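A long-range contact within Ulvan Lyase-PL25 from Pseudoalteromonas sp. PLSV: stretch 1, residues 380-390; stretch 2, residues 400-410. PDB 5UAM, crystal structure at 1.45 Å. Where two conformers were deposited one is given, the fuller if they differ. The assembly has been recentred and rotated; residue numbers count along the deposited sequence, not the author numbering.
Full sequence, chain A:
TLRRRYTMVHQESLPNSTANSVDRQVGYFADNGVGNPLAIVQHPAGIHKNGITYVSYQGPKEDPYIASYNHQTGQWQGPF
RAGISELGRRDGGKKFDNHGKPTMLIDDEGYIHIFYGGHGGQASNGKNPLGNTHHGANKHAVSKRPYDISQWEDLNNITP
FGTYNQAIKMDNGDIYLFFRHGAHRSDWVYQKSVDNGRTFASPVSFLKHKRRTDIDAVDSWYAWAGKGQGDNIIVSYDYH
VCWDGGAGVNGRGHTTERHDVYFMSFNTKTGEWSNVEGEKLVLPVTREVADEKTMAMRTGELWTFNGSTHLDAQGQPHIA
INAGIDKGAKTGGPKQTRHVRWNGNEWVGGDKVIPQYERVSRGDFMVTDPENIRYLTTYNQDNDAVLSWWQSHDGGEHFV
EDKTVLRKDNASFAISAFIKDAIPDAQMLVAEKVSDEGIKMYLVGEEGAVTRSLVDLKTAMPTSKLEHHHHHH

Stretch 1 380-390: NQDNDAVLSWW
Stretch 2 (400-410) VEDKTVLRKDN

Strand 384-390 and strand 400-408 run antiparallel, their N-to-C directions 151° apart. The two stretches, 380-390 and 400-410, bury 957 Å² between them, both sides summed. Ahead of the first strand, a type II' turn spans Gln-381 to Asp-384, with Asp-382 at phi/psi 57/-131.

The register pairs Ala-385 with Lys-408, Val-386 with Arg-407 and Leu-387 with Leu-406. Ala-385 N donates to Lys-408 O (2.8 Å), and Lys-408 N returns to Ala-385 O (2.9 Å). Leu-387 N donates to Leu-406 O (2.9 Å). Leu-387 O takes Val-405 N at 2.9 Å and, weakly, Leu-406 N at 3.4 Å. This doubled acceptor marks a bulge, with Val-405 at phi/psi -97/-29. Ser-388 then faces Thr-404 (CA to CA 4.0 Å). Trp-389 N reaches Lys-403 O (2.9 Å), and Asp-402 N reaches Trp-389 O (2.7 Å). A second bulge, with Asp-402 at -113/-127, brings Trp-390 opposite Glu-401.

Val-386, Ser-388, Trp-390, Thr-404, Glu-401 and Arg-407 share one face. Arg-407 is extended, with chi1 to chi3 all t. Its NH1 thereby reaches Gln-381 OE1 in a 2.5 Å hydrogen bond. Gln-381 is t at chi1 and chi2, which carries its amide out to meet the guanidinium. A water reinforces the pair, accepting from Arg-407 NH2 (3.1 Å) and donating weakly to Gln-381 OE1 (3.1 Å). Asp-384, chi1 m, adds a long salt bridge from OD2 to Arg-407 NH1 (3.8 Å). Asp-384 OD2 also lies 3.1 Å from Asp-409 OD1, a close approach of like charges. Val-386, chi1 t, sets CG2 under one guanidinium face, 3.5 Å from Arg-407 NH2, so an apolar branch packs against a flat charged group.

Glu-401 is t at chi1 and chi2. Its CB lies over the six-membered ring of Trp-390, 3.5 Å from the centroid, a CH-pi contact 8° off the ring normal. Its OE2 accepts from Ser-388 OG at 2.6 Å. Ser-388 is p, and the same OG accepts a weak bond from Trp-390 NE1 (2.9 Å). The small hydroxyl thus links carboxylate and indole. Trp-390 is m, with chi2 73°, which turns its ring face to Glu-401.

Ala-385, Leu-387, Leu-406 and Lys-408 share the other face. Both leucines are t,p, and Leu-387 CB meets Leu-406 CB at 4.3 Å. Leu-387 is buried, as suits an apolar chain. Lys-408, m,m,t,t, leads its amine away from the contact. Trp-389, m with chi2 99°, places CD1 3.5 Å from CG2 of Val-405, which is t.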

# COMPACT_ATOMS: atom_id res chain seq x y z
N ASN A 380 -7.00 -0.40 18.01
CA ASN A 380 -7.44 0.51 19.05
C ASN A 380 -7.83 -0.26 20.30
O ASN A 380 -8.34 -1.39 20.23
CB ASN A 380 -8.55 1.46 18.58
CG ASN A 380 -8.00 2.75 17.92
OD1 ASN A 380 -7.05 2.68 17.12
ND2 ASN A 380 -8.58 3.90 18.24
N GLN A 381 -7.55 0.34 21.45
CA GLN A 381 -8.03 -0.14 22.73
C GLN A 381 -8.85 1.00 23.28
O GLN A 381 -8.31 2.07 23.59
CB GLN A 381 -6.90 -0.52 23.68
CG GLN A 381 -7.49 -1.09 24.99
CD GLN A 381 -6.46 -1.49 26.02
OE1 GLN A 381 -5.47 -0.79 26.24
NE2 GLN A 381 -6.69 -2.63 26.67
N ASP A 382 -10.16 0.79 23.38
CA ASP A 382 -11.07 1.87 23.74
C ASP A 382 -10.86 2.94 22.67
O ASP A 382 -10.84 2.62 21.48
CB ASP A 382 -10.82 2.28 25.18
CG ASP A 382 -10.96 1.11 26.16
OD1 ASP A 382 -11.91 0.31 26.01
OD2 ASP A 382 -10.12 1.00 27.08
N ASN A 383 -10.66 4.20 23.05
CA ASN A 383 -10.46 5.27 22.08
C ASN A 383 -8.99 5.58 21.85
O ASN A 383 -8.68 6.61 21.24
CB ASN A 383 -11.21 6.52 22.52
CG ASN A 383 -12.59 6.59 21.92
OD1 ASN A 383 -13.60 6.46 22.62
ND2 ASN A 383 -12.65 6.79 20.61
N ASP A 384 -8.09 4.71 22.29
CA ASP A 384 -6.66 4.92 22.13
C ASP A 384 -6.14 4.16 20.93
O ASP A 384 -6.55 3.03 20.66
CB ASP A 384 -5.89 4.42 23.34
CG ASP A 384 -6.20 5.21 24.58
OD1 ASP A 384 -7.01 6.16 24.51
OD2 ASP A 384 -5.64 4.85 25.63
N ALA A 385 -5.19 4.78 20.24
CA ALA A 385 -4.51 4.16 19.12
C ALA A 385 -3.23 3.50 19.61
O ALA A 385 -2.46 4.11 20.36
CB ALA A 385 -4.15 5.24 18.10
N VAL A 386 -3.00 2.26 19.19
CA VAL A 386 -1.82 1.50 19.60
C VAL A 386 -1.08 1.03 18.35
O VAL A 386 -1.72 0.61 17.37
CB VAL A 386 -2.20 0.29 20.48
CG1 VAL A 386 -0.94 -0.39 21.00
CG2 VAL A 386 -3.12 0.70 21.64
N LEU A 387 0.25 1.12 18.37
CA LEU A 387 1.10 0.52 17.35
C LEU A 387 2.13 -0.33 18.09
O LEU A 387 2.94 0.21 18.86
CB LEU A 387 1.80 1.59 16.49
CG LEU A 387 2.68 1.06 15.36
CD1 LEU A 387 1.85 0.36 14.32
CD2 LEU A 387 3.42 2.19 14.71
N SER A 388 2.08 -1.65 17.91
CA SER A 388 2.94 -2.52 18.69
C SER A 388 3.39 -3.71 17.85
O SER A 388 2.78 -4.05 16.83
CB SER A 388 2.24 -2.99 19.96
OG SER A 388 1.07 -3.73 19.64
N TRP A 389 4.48 -4.32 18.31
CA TRP A 389 5.03 -5.51 17.68
C TRP A 389 4.34 -6.76 18.21
O TRP A 389 4.12 -6.90 19.41
CB TRP A 389 6.52 -5.62 18.00
CG TRP A 389 7.39 -4.60 17.28
CD1 TRP A 389 7.87 -3.44 17.79
CD2 TRP A 389 7.85 -4.67 15.93
NE1 TRP A 389 8.61 -2.78 16.83
CE2 TRP A 389 8.62 -3.53 15.69
CE3 TRP A 389 7.70 -5.61 14.91
CZ2 TRP A 389 9.25 -3.28 14.46
CZ3 TRP A 389 8.32 -5.37 13.68
CH2 TRP A 389 9.08 -4.21 13.48
N TRP A 390 4.00 -7.67 17.30
CA TRP A 390 3.42 -8.96 17.63
C TRP A 390 4.27 -10.05 17.00
O TRP A 390 4.54 -10.01 15.79
CB TRP A 390 1.99 -9.05 17.12
CG TRP A 390 1.07 -8.14 17.87
CD1 TRP A 390 1.02 -6.78 17.79
CD2 TRP A 390 0.09 -8.53 18.83
NE1 TRP A 390 0.06 -6.30 18.64
CE2 TRP A 390 -0.53 -7.34 19.30
CE3 TRP A 390 -0.34 -9.76 19.34
CZ2 TRP A 390 -1.54 -7.36 20.26
CZ3 TRP A 390 -1.34 -9.77 20.31
CH2 TRP A 390 -1.93 -8.57 20.75
N VAL A 400 2.18 -13.10 20.03
CA VAL A 400 2.23 -12.50 21.36
C VAL A 400 2.71 -11.07 21.21
O VAL A 400 3.65 -10.81 20.46
CB VAL A 400 3.20 -13.27 22.27
CG1 VAL A 400 3.37 -12.55 23.60
CG2 VAL A 400 2.67 -14.67 22.52
N GLU A 401 2.08 -10.14 21.93
CA GLU A 401 2.46 -8.74 21.84
C GLU A 401 3.77 -8.50 22.58
O GLU A 401 3.97 -9.00 23.70
CB GLU A 401 1.35 -7.86 22.42
CG GLU A 401 1.53 -6.37 22.15
CD GLU A 401 0.35 -5.54 22.61
OE1 GLU A 401 -0.23 -5.87 23.66
OE2 GLU A 401 0.02 -4.53 21.93
N ASP A 402 4.67 -7.76 21.95
CA ASP A 402 5.93 -7.33 22.55
C ASP A 402 5.89 -5.81 22.72
O ASP A 402 4.93 -5.32 23.34
CB ASP A 402 7.11 -7.88 21.74
CG ASP A 402 8.44 -7.71 22.46
OD1 ASP A 402 8.42 -7.47 23.69
OD2 ASP A 402 9.49 -7.81 21.80
N LYS A 403 6.86 -5.06 22.24
CA LYS A 403 6.95 -3.65 22.59
C LYS A 403 5.90 -2.82 21.86
O LYS A 403 5.60 -3.04 20.68
CB LYS A 403 8.34 -3.10 22.25
CG LYS A 403 9.49 -3.77 23.00
CD LYS A 403 10.72 -2.86 23.03
CE LYS A 403 11.94 -3.53 23.66
NZ LYS A 403 12.86 -4.09 22.62
N THR A 404 5.35 -1.84 22.56
CA THR A 404 4.56 -0.78 21.95
C THR A 404 5.50 0.34 21.52
O THR A 404 6.30 0.83 22.32
CB THR A 404 3.51 -0.25 22.93
OG1 THR A 404 2.54 -1.27 23.20
CG2 THR A 404 2.80 0.97 22.37
N VAL A 405 5.39 0.76 20.26
CA VAL A 405 6.27 1.76 19.68
C VAL A 405 5.62 3.15 19.71
O VAL A 405 6.31 4.17 19.75
CB VAL A 405 6.59 1.33 18.23
CG1 VAL A 405 7.41 2.36 17.53
CG2 VAL A 405 7.30 -0.02 18.23
N LEU A 406 4.29 3.19 19.66
CA LEU A 406 3.58 4.46 19.71
C LEU A 406 2.17 4.21 20.21
O LEU A 406 1.54 3.23 19.81
CB LEU A 406 3.53 5.13 18.31
CG LEU A 406 3.26 6.62 18.30
CD1 LEU A 406 4.41 7.39 18.88
CD2 LEU A 406 2.98 7.08 16.88
N ARG A 407 1.70 5.07 21.11
CA ARG A 407 0.35 4.94 21.62
C ARG A 407 -0.18 6.34 21.87
O ARG A 407 0.51 7.15 22.48
CB ARG A 407 0.34 4.13 22.92
CG ARG A 407 -1.05 3.78 23.39
CD ARG A 407 -1.05 2.85 24.60
NE ARG A 407 -2.43 2.59 25.02
CZ ARG A 407 -2.97 1.39 25.19
NH1 ARG A 407 -4.24 1.31 25.55
NH2 ARG A 407 -2.26 0.28 25.03
N LYS A 408 -1.37 6.63 21.34
CA LYS A 408 -1.94 7.97 21.50
C LYS A 408 -3.41 7.88 21.90
O LYS A 408 -4.21 7.24 21.22
CB LYS A 408 -1.79 8.80 20.22
CG LYS A 408 -0.35 8.99 19.78
CD LYS A 408 0.36 9.98 20.67
CE LYS A 408 1.79 10.16 20.24
NZ LYS A 408 2.50 11.10 21.14
N ASP A 409 -3.77 8.58 22.96
CA ASP A 409 -5.16 8.65 23.37
C ASP A 409 -5.97 9.42 22.33
O ASP A 409 -5.48 10.37 21.70
CB ASP A 409 -5.29 9.38 24.71
CG ASP A 409 -4.36 8.83 25.77
OD1 ASP A 409 -4.43 7.63 26.10
OD2 ASP A 409 -3.55 9.61 26.32
N ASN A 410 -7.25 9.06 22.22
CA ASN A 410 -8.22 9.85 21.47
C ASN A 410 -7.81 10.01 20.02
O ASN A 410 -7.93 11.09 19.44
CB ASN A 410 -8.45 11.20 22.14
CG ASN A 410 -8.75 11.06 23.61
OD1 ASN A 410 -8.08 11.68 24.47
ND2 ASN A 410 -9.77 10.29 23.93
O HOH W 1 -3.58 -2.48 24.50